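Uncharacterized protein (Eubacterium siraeum, PDB 4OBM) is of unknown function but belongs to the LytR-CpsA-Psr family and may act in cell-envelope processes. Local coordinates at residues Y41-Y46 against M56-N61; D161-C166 against F230-G235; D23-M28 against T90-N95. All blocks are in the same frame, centred on the assembly; numbering follows the deposited sequence.

Contact 1 of 3, residues Y41-Y46 against M56-N61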
loop_
_atom_site.group_PDB
_atom_site.type_symbol
_atom_site.label_atom_id
_atom_site.label_comp_id
_atom_site.label_asym_id
_atom_site.label_seq_id
_atom_site.Cartn_x
_atom_site.Cartn_y
_atom_site.Cartn_z
ATOM N N TYR A 41 -5.084 4.679 4.405
ATOM C CA TYR A 41 -4.608 5.147 3.100
ATOM C C TYR A 41 -3.158 4.772 2.938
ATOM O O TYR A 41 -2.367 4.973 3.847
ATOM C CB TYR A 41 -4.799 6.679 2.965
ATOM C CG TYR A 41 -6.240 7.124 3.095
ATOM C CD1 TYR A 41 -6.800 7.386 4.343
ATOM C CD2 TYR A 41 -7.062 7.223 1.978
ATOM C CE1 TYR A 41 -8.146 7.717 4.478
ATOM C CE2 TYR A 41 -8.406 7.581 2.098
ATOM C CZ TYR A 41 -8.942 7.831 3.353
ATOM O OH TYR A 41 -10.264 8.158 3.487
HETATM N N MSE A 42 -2.839 4.112 1.817
HETATM C CA MSE A 42 -1.490 3.641 1.518
HETATM C C MSE A 42 -1.290 3.574 0.026
HETATM O O MSE A 42 -2.138 3.038 -0.677
HETATM C CB MSE A 42 -1.246 2.249 2.156
HETATM C CG MSE A 42 0.183 1.692 1.937
HETATM SE SE MSE A 42 0.463 -0.065 2.709
HETATM C CE MSE A 42 0.598 0.479 4.486
ATOM N N THR A 43 -0.187 4.148 -0.462
ATOM C CA THR A 43 0.195 4.019 -1.867
ATOM C C THR A 43 1.189 2.852 -1.973
ATOM O O THR A 43 1.857 2.511 -0.994
ATOM C CB THR A 43 0.763 5.311 -2.460
ATOM O OG1 THR A 43 1.883 5.717 -1.692
ATOM C CG2 THR A 43 -0.285 6.448 -2.570
ATOM N N ILE A 44 1.214 2.194 -3.133
ATOM C CA ILE A 44 2.141 1.118 -3.449
ATOM C C ILE A 44 2.727 1.490 -4.785
ATOM O O ILE A 44 1.987 1.642 -5.757
ATOM C CB ILE A 44 1.562 -0.324 -3.367
ATOM C CG1 ILE A 44 2.663 -1.385 -3.610
ATOM C CG2 ILE A 44 0.290 -0.541 -4.214
ATOM C CD1 ILE A 44 2.297 -2.806 -3.250
ATOM N N THR A 45 4.038 1.737 -4.804
ATOM C CA THR A 45 4.778 2.137 -5.999
ATOM C C THR A 45 5.771 1.056 -6.379
ATOM O O THR A 45 6.705 0.765 -5.620
ATOM C CB THR A 45 5.499 3.482 -5.782
ATOM O OG1 THR A 45 4.546 4.477 -5.422
ATOM C CG2 THR A 45 6.287 3.949 -7.024
ATOM N N TYR A 46 5.578 0.481 -7.574
ATOM C CA TYR A 46 6.485 -0.512 -8.131
ATOM C C TYR A 46 7.587 0.196 -8.912
ATOM O O TYR A 46 7.300 0.940 -9.859
ATOM C CB TYR A 46 5.720 -1.496 -9.033
ATOM C CG TYR A 46 6.599 -2.447 -9.823
ATOM C CD1 TYR A 46 7.475 -3.320 -9.180
ATOM C CD2 TYR A 46 6.557 -2.475 -11.215
ATOM C CE1 TYR A 46 8.281 -4.198 -9.900
ATOM C CE2 TYR A 46 7.352 -3.357 -11.946
ATOM C CZ TYR A 46 8.198 -4.229 -11.282
ATOM O OH TYR A 46 8.995 -5.085 -12.000
HETATM N N MSE A 56 3.723 3.683 1.084
HETATM C CA MSE A 56 3.654 4.971 1.785
HETATM C C MSE A 56 2.318 5.115 2.449
HETATM O O MSE A 56 1.358 5.442 1.757
HETATM C CB MSE A 56 3.908 6.178 0.862
HETATM C CG MSE A 56 5.357 6.439 0.711
HETATM SE SE MSE A 56 5.734 7.955 -0.364
HETATM C CE MSE A 56 5.166 9.329 0.711
ATOM N N PRO A 57 2.234 4.919 3.776
ATOM C CA PRO A 57 0.946 5.079 4.447
ATOM C C PRO A 57 0.739 6.535 4.890
ATOM O O PRO A 57 1.687 7.303 5.018
ATOM C CB PRO A 57 1.060 4.115 5.636
ATOM C CG PRO A 57 2.517 4.149 5.981
ATOM C CD PRO A 57 3.297 4.557 4.748
ATOM N N TYR A 58 -0.510 6.910 5.094
ATOM C CA TYR A 58 -0.925 8.258 5.485
ATOM C C TYR A 58 -2.021 8.154 6.508
ATOM O O TYR A 58 -2.910 7.321 6.331
ATOM C CB TYR A 58 -1.462 9.028 4.253
ATOM C CG TYR A 58 -0.424 9.310 3.195
ATOM C CD1 TYR A 58 -0.178 8.399 2.173
ATOM C CD2 TYR A 58 0.257 10.523 3.167
ATOM C CE1 TYR A 58 0.807 8.637 1.217
ATOM C CE2 TYR A 58 1.205 10.794 2.183
ATOM C CZ TYR A 58 1.490 9.839 1.221
ATOM O OH TYR A 58 2.366 10.134 0.210
ATOM N N LEU A 59 -2.008 9.025 7.545
ATOM C CA LEU A 59 -3.059 9.039 8.566
ATOM C C LEU A 59 -4.334 9.570 7.950
ATOM O O LEU A 59 -4.240 10.393 7.041
ATOM C CB LEU A 59 -2.662 9.888 9.790
ATOM C CG LEU A 59 -1.685 9.287 10.807
ATOM C CD1 LEU A 59 -1.244 10.367 11.804
ATOM C CD2 LEU A 59 -2.295 8.100 11.550
ATOM N N PRO A 60 -5.537 9.120 8.377
ATOM C CA PRO A 60 -6.769 9.665 7.781
ATOM C C PRO A 60 -6.928 11.176 7.970
ATOM O O PRO A 60 -7.516 11.859 7.102
ATOM C CB PRO A 60 -7.884 8.910 8.508
ATOM C CG PRO A 60 -7.261 8.407 9.743
ATOM C CD PRO A 60 -5.843 8.124 9.425
ATOM N N ASN A 61 -6.379 11.707 9.080
ATOM C CA ASN A 61 -6.456 13.125 9.397
ATOM C C ASN A 61 -5.231 13.861 8.851
ATOM O O ASN A 61 -4.958 14.991 9.260
ATOM C CB ASN A 61 -6.629 13.353 10.905
ATOM C CG ASN A 61 -5.503 12.793 11.754
ATOM O OD1 ASN A 61 -4.820 11.807 11.399
ATOM N ND2 ASN A 61 -5.319 13.380 12.918
HETATM O O HOH W 1 -3.718 4.982 7.142
HETATM O O HOH W 2 2.670 8.446 -1.839
#
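Strands 40-47 and 52-58 make a beta hairpin in the central mixed sheet. Here strand 41-46 runs antiparallel to 56-58, with 165° between their directions. Thr43 and Met56 form a hydrogen-bonded pair, each N-H reaching the other's carbonyl; Thr43 N lies 3.0 Å from Met56 O. Met42 and Pro57 follow as a non-hydrogen-bonded pair, a place where the missing N-H of proline costs no bond to strand 40-47. Beyond them Tyr58 N donates to Tyr41 O (3.0 Å), but the return path runs through a water that accepts from Tyr41 N and donates to Tyr58 O.

Met42 and Pro57 lie side by side on one face. CG of Met42 is anti to the backbone N (chi1 -178°), and the bend at chi3 lays CE against Pro57 CB at 3.8 Å. Tyr41, Thr43, Met56 and Tyr58 share the other face, where Ile70 and Leu86 of helix 70-90 pack. Pro60 CB lies 4.2 Å from CE1 of the Tyr41 ring. Thr43 OG1 takes the crowded position between N and C (chi1 57°), 3.3 Å from Met56 CB. A second water, in plane at the edge of the Tyr58 ring, joins Thr43 OG1 (2.8 Å) to Tyr58 OH (2.7 Å).

Contact 2 of 3, residues D161-C166 against F230-G235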
loop_
_atom_site.group_PDB
_atom_site.type_symbol
_atom_site.label_atom_id
_atom_site.label_comp_id
_atom_site.label_asym_id
_atom_site.label_seq_id
_atom_site.Cartn_x
_atom_site.Cartn_y
_atom_site.Cartn_z
ATOM N N ASP A 161 3.192 7.469 19.838
ATOM C CA ASP A 161 3.534 7.662 18.421
ATOM C C ASP A 161 2.296 7.716 17.497
ATOM O O ASP A 161 1.651 6.690 17.253
ATOM C CB ASP A 161 4.475 6.539 17.960
ATOM C CG ASP A 161 5.241 6.809 16.686
ATOM O OD1 ASP A 161 5.018 7.877 16.069
ATOM O OD2 ASP A 161 6.090 5.970 16.321
ATOM N N GLU A 162 1.967 8.930 16.994
ATOM C CA GLU A 162 0.810 9.114 16.109
ATOM C C GLU A 162 0.993 8.377 14.767
ATOM O O GLU A 162 -0.003 8.038 14.133
ATOM C CB GLU A 162 0.501 10.602 15.866
ATOM C CG GLU A 162 -0.964 10.928 16.139
ATOM C CD GLU A 162 -1.510 12.229 15.571
ATOM O OE1 GLU A 162 -2.669 12.225 15.092
ATOM O OE2 GLU A 162 -0.793 13.255 15.626
ATOM N N LEU A 163 2.261 8.093 14.375
ATOM C CA LEU A 163 2.592 7.391 13.134
ATOM C C LEU A 163 2.667 5.872 13.303
ATOM O O LEU A 163 2.756 5.170 12.302
ATOM C CB LEU A 163 3.922 7.905 12.560
ATOM C CG LEU A 163 3.903 9.311 11.981
ATOM C CD1 LEU A 163 5.314 9.736 11.588
ATOM C CD2 LEU A 163 2.944 9.398 10.772
ATOM N N TYR A 164 2.624 5.360 14.546
ATOM C CA TYR A 164 2.697 3.918 14.820
ATOM C C TYR A 164 1.665 3.077 14.021
ATOM O O TYR A 164 2.093 2.051 13.481
ATOM C CB TYR A 164 2.585 3.600 16.321
ATOM C CG TYR A 164 2.979 2.169 16.609
ATOM C CD1 TYR A 164 4.320 1.799 16.691
ATOM C CD2 TYR A 164 2.017 1.165 16.701
ATOM C CE1 TYR A 164 4.695 0.469 16.862
ATOM C CE2 TYR A 164 2.380 -0.166 16.889
ATOM C CZ TYR A 164 3.722 -0.510 16.966
ATOM O OH TYR A 164 4.100 -1.812 17.159
ATOM N N PRO A 165 0.355 3.443 13.879
ATOM C CA PRO A 165 -0.553 2.591 13.071
ATOM C C PRO A 165 -0.099 2.490 11.599
ATOM O O PRO A 165 -0.286 1.448 10.972
ATOM C CB PRO A 165 -1.909 3.285 13.202
ATOM C CG PRO A 165 -1.791 4.139 14.425
ATOM C CD PRO A 165 -0.375 4.602 14.438
ATOM N N CYS A 166 0.550 3.556 11.083
ATOM C CA CYS A 166 1.115 3.646 9.734
ATOM C C CYS A 166 2.335 2.742 9.616
ATOM O O CYS A 166 2.485 2.046 8.615
ATOM C CB CYS A 166 1.475 5.093 9.401
ATOM S SG CYS A 166 0.047 6.182 9.212
ATOM N N PHE A 230 9.463 0.866 2.464
ATOM C CA PHE A 230 8.450 1.816 2.870
ATOM C C PHE A 230 9.088 3.092 3.357
ATOM O O PHE A 230 10.202 3.083 3.878
ATOM C CB PHE A 230 7.475 1.235 3.928
ATOM C CG PHE A 230 8.020 0.979 5.311
ATOM C CD1 PHE A 230 8.125 2.010 6.237
ATOM C CD2 PHE A 230 8.332 -0.309 5.723
ATOM C CE1 PHE A 230 8.604 1.769 7.531
ATOM C CE2 PHE A 230 8.815 -0.555 7.014
ATOM C CZ PHE A 230 8.945 0.485 7.914
ATOM N N TYR A 231 8.359 4.189 3.172
ATOM C CA TYR A 231 8.656 5.522 3.667
ATOM C C TYR A 231 7.437 5.995 4.480
ATOM O O TYR A 231 6.295 5.785 4.054
ATOM C CB TYR A 231 9.002 6.508 2.533
ATOM C CG TYR A 231 9.243 7.894 3.082
ATOM C CD1 TYR A 231 10.400 8.186 3.796
ATOM C CD2 TYR A 231 8.247 8.865 3.033
ATOM C CE1 TYR A 231 10.575 9.417 4.417
ATOM C CE2 TYR A 231 8.411 10.101 3.654
ATOM C CZ TYR A 231 9.582 10.374 4.338
ATOM O OH TYR A 231 9.776 11.590 4.935
ATOM N N ILE A 232 7.675 6.630 5.643
ATOM C CA ILE A 232 6.565 7.111 6.466
ATOM C C ILE A 232 6.517 8.654 6.418
ATOM O O ILE A 232 7.326 9.323 7.055
ATOM C CB ILE A 232 6.571 6.557 7.919
ATOM C CG1 ILE A 232 6.853 5.024 7.973
ATOM C CG2 ILE A 232 5.294 6.964 8.704
ATOM C CD1 ILE A 232 5.630 4.064 7.873
ATOM N N PRO A 233 5.535 9.218 5.681
ATOM C CA PRO A 233 5.370 10.683 5.655
ATOM C C PRO A 233 5.124 11.248 7.066
ATOM O O PRO A 233 4.238 10.778 7.794
ATOM C CB PRO A 233 4.169 10.890 4.715
ATOM C CG PRO A 233 4.028 9.609 3.969
ATOM C CD PRO A 233 4.490 8.542 4.885
ATOM N N TYR A 234 5.963 12.203 7.485
ATOM C CA TYR A 234 5.870 12.733 8.847
ATOM C C TYR A 234 5.353 14.165 8.882
ATOM O O TYR A 234 5.433 14.890 7.888
ATOM C CB TYR A 234 7.229 12.631 9.572
ATOM C CG TYR A 234 8.326 13.477 8.961
ATOM C CD1 TYR A 234 8.490 14.811 9.323
ATOM C CD2 TYR A 234 9.215 12.939 8.033
ATOM C CE1 TYR A 234 9.489 15.600 8.751
ATOM C CE2 TYR A 234 10.239 13.711 7.479
ATOM C CZ TYR A 234 10.367 15.042 7.836
ATOM O OH TYR A 234 11.362 15.805 7.283
ATOM N N GLY A 235 4.880 14.576 10.048
ATOM C CA GLY A 235 4.357 15.924 10.220
ATOM C C GLY A 235 4.116 16.337 11.649
ATOM O O GLY A 235 4.830 15.909 12.561
#
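Asp161 OD1 is held by one bond, the capping N-H of Leu163, at 3.2 Å from Leu163 N and 149° at the hydrogen. The donor comes from well above the carboxylate plane. The other oxygen, OD2, makes a salt bridge to Lys167, so the group is fixed from two directions. The backbone turns beneath it: a type I beta turn from Asp161 to Tyr164, in which Tyr164 N bonds to Asp161 O.

No hydrogen bond crosses to 230-235; that side is packing. Leu163 points at the loop with CG anti to its carbonyl carbon (chi1 -71°), and its two methyls fork. CD1 rests on Tyr234 CB at 4.0 Å, while CD2 approaches Pro233 O at 3.5 Å. The CG2 methyl of Ile232 lies alongside the Leu163 branch, 4.0 Å from Leu163 CD2, and also faces Cys166 CB at 4.3 Å. Ile232 CD1 lies 3.8 Å from Cys166 O. An alanine at Leu163 would remove both methyls and would probably loosen the seating of the turn on Ile232 and Tyr234. Pro57 of strand 52-58 touches both Cys166 and Ile232. This is a side-chain-capped entry to helix 164-181, docked on the loop that leaves edge strand 228-230.

Contact 3 of 3, residues D23-M28 against T90-N95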
loop_
_atom_site.group_PDB
_atom_site.type_symbol
_atom_site.label_atom_id
_atom_site.label_comp_id
_atom_site.label_asym_id
_atom_site.label_seq_id
_atom_site.Cartn_x
_atom_site.Cartn_y
_atom_site.Cartn_z
ATOM N N ASP A 23 6.897 0.878 -14.431
ATOM C CA ASP A 23 6.662 1.483 -13.108
ATOM C C ASP A 23 5.184 1.886 -12.940
ATOM O O ASP A 23 4.564 2.374 -13.887
ATOM C CB ASP A 23 7.548 2.729 -12.889
ATOM C CG ASP A 23 9.051 2.532 -12.797
ATOM O OD1 ASP A 23 9.514 1.381 -12.947
ATOM O OD2 ASP A 23 9.767 3.537 -12.578
ATOM N N PHE A 24 4.630 1.682 -11.751
ATOM C CA PHE A 24 3.251 2.083 -11.506
ATOM C C PHE A 24 3.006 2.370 -10.032
ATOM O O PHE A 24 3.736 1.878 -9.158
ATOM C CB PHE A 24 2.255 1.030 -12.024
ATOM C CG PHE A 24 2.222 -0.286 -11.275
ATOM C CD1 PHE A 24 3.019 -1.353 -11.675
ATOM C CD2 PHE A 24 1.350 -0.475 -10.206
ATOM C CE1 PHE A 24 2.962 -2.580 -10.999
ATOM C CE2 PHE A 24 1.307 -1.693 -9.528
ATOM C CZ PHE A 24 2.105 -2.738 -9.933
ATOM N N SER A 25 1.957 3.148 -9.765
ATOM C CA SER A 25 1.478 3.434 -8.422
ATOM C C SER A 25 -0.011 3.160 -8.340
ATOM O O SER A 25 -0.730 3.319 -9.330
ATOM C CB SER A 25 1.787 4.864 -8.008
ATOM O OG SER A 25 3.137 4.992 -7.597
ATOM N N VAL A 26 -0.449 2.675 -7.164
ATOM C CA VAL A 26 -1.835 2.344 -6.818
ATOM C C VAL A 26 -2.112 2.881 -5.432
ATOM O O VAL A 26 -1.360 2.596 -4.487
ATOM C CB VAL A 26 -2.161 0.817 -6.888
ATOM C CG1 VAL A 26 -3.615 0.524 -6.468
ATOM C CG2 VAL A 26 -1.864 0.227 -8.269
ATOM N N LEU A 27 -3.193 3.645 -5.297
ATOM C CA LEU A 27 -3.636 4.109 -4.002
ATOM C C LEU A 27 -4.537 3.044 -3.420
ATOM O O LEU A 27 -5.524 2.681 -4.037
ATOM C CB LEU A 27 -4.358 5.464 -4.074
ATOM C CG LEU A 27 -5.050 5.915 -2.779
ATOM C CD1 LEU A 27 -4.038 6.248 -1.701
ATOM C CD2 LEU A 27 -5.972 7.087 -3.047
HETATM N N MSE A 28 -4.193 2.534 -2.231
HETATM C CA MSE A 28 -5.005 1.521 -1.578
HETATM C C MSE A 28 -5.589 2.097 -0.335
HETATM O O MSE A 28 -4.903 2.820 0.396
HETATM C CB MSE A 28 -4.192 0.272 -1.307
HETATM C CG MSE A 28 -3.833 -0.449 -2.604
HETATM SE SE MSE A 28 -2.752 -1.984 -2.361
HETATM C CE MSE A 28 -1.447 -1.411 -0.968
ATOM N N THR A 90 4.271 14.153 -4.645
ATOM C CA THR A 90 5.317 13.118 -4.667
ATOM C C THR A 90 6.076 12.960 -5.995
ATOM O O THR A 90 7.099 12.272 -6.021
ATOM C CB THR A 90 4.700 11.747 -4.326
ATOM O OG1 THR A 90 3.676 11.446 -5.277
ATOM C CG2 THR A 90 4.149 11.671 -2.888
ATOM N N GLY A 91 5.549 13.525 -7.084
ATOM C CA GLY A 91 6.126 13.374 -8.419
ATOM C C GLY A 91 5.727 12.057 -9.063
ATOM O O GLY A 91 6.233 11.697 -10.131
ATOM N N LEU A 92 4.810 11.319 -8.388
ATOM C CA LEU A 92 4.268 10.052 -8.856
ATOM C C LEU A 92 3.131 10.304 -9.805
ATOM O O LEU A 92 2.559 11.397 -9.797
ATOM C CB LEU A 92 3.761 9.188 -7.676
ATOM C CG LEU A 92 4.783 8.614 -6.678
ATOM C CD1 LEU A 92 4.070 7.979 -5.502
ATOM C CD2 LEU A 92 5.700 7.592 -7.339
ATOM N N SER A 93 2.773 9.278 -10.595
ATOM C CA SER A 93 1.665 9.283 -11.543
ATOM C C SER A 93 0.619 8.248 -11.057
ATOM O O SER A 93 0.563 7.134 -11.583
ATOM C CB SER A 93 2.190 8.972 -12.944
ATOM O OG SER A 93 1.145 8.819 -13.888
ATOM N N ILE A 94 -0.162 8.605 -10.009
ATOM C CA ILE A 94 -1.169 7.728 -9.364
ATOM C C ILE A 94 -2.557 7.996 -9.938
ATOM O O ILE A 94 -3.123 9.060 -9.702
ATOM C CB ILE A 94 -1.176 7.884 -7.799
ATOM C CG1 ILE A 94 0.254 8.049 -7.221
ATOM C CG2 ILE A 94 -1.940 6.729 -7.114
ATOM C CD1 ILE A 94 0.354 8.777 -5.898
ATOM N N ASN A 95 -3.105 7.037 -10.684
ATOM C CA ASN A 95 -4.432 7.150 -11.302
ATOM C C ASN A 95 -5.340 6.024 -10.811
ATOM O O ASN A 95 -6.561 6.189 -10.755
ATOM C CB ASN A 95 -4.331 7.090 -12.847
ATOM C CG ASN A 95 -3.219 7.903 -13.486
ATOM O OD1 ASN A 95 -2.411 7.382 -14.266
ATOM N ND2 ASN A 95 -3.174 9.207 -13.217
HETATM O O HOH W 3 -1.797 4.727 -11.167
HETATM O O HOH W 4 1.384 4.793 -12.107
#
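No ring meets the other segment here; the flat groups that face each other are peptide units, with two waters between them. The lone aromatic, Phe24, whose CB points away from 90-95, touches Lys212. One water accepts from Ser25 N (2.9 Å) and donates to Ser93 O (2.5 Å). The other donates to Ser25 O (2.5 Å) and accepts from Asn95 N (2.7 Å). With no direct hydrogen bond between the two segments, these waters stand in for the usual bonds at the mouth of a parallel strand pair. Farther along, the backbone of Leu27 bonds directly to Lys96 and Ile98, so there the strands pair directly.

Side-chain contacts lie beside the waters. Ser25 CB meets CG1 of Ile94 at 3.6 Å. The other branch, CG2, is anti to the Ile94 backbone N and leans on the next residue but one of the facing strand, 4.1 Å from Leu27 CB. Ser25 OG, anti to its carbonyl carbon (chi1 -79°), has the Leu92 methyls over it, CD2 at 3.7 Å; its hydrogen-bond partner is Thr45 OG1 on the next strand.

Gly91, with positive phi, takes the chain out of helix 70-90, and Leu92 N bonds weakly back to Thr90 OG1. Ser87 OG of that helix binds Ile94 N. Helix 70-90 packs on this face of the sheet, Ala83 and Leu86 against Ile94 and Val82 against Leu27, and carries the chain across from strand 52-58 to strand 94-100, while Leu256 of helix 246-256 touches Leu92.

How the contacts relate
Contacts 1 and 3 belong to one mixed sheet, their centres about 10 Å apart, with strands 24-30 and 40-47 as neighbours in it. Met42 O probably bonds to Met28 N, and the hairpin of contact 1 is nested in the chain loop that contact 3 closes. Contact 2 comes later in sequence. Its centre is also about 10 Å from contact 1, where Pro57 packs on Cys166, Tyr231 and Pro233, but about 19 Å from contact 3, with no touch. Contact 1 thus lies in the middle, joining the sheet to helix 164-181 and to the loop after 228-230, the strand that pairs with 52-58 at the sheet edge.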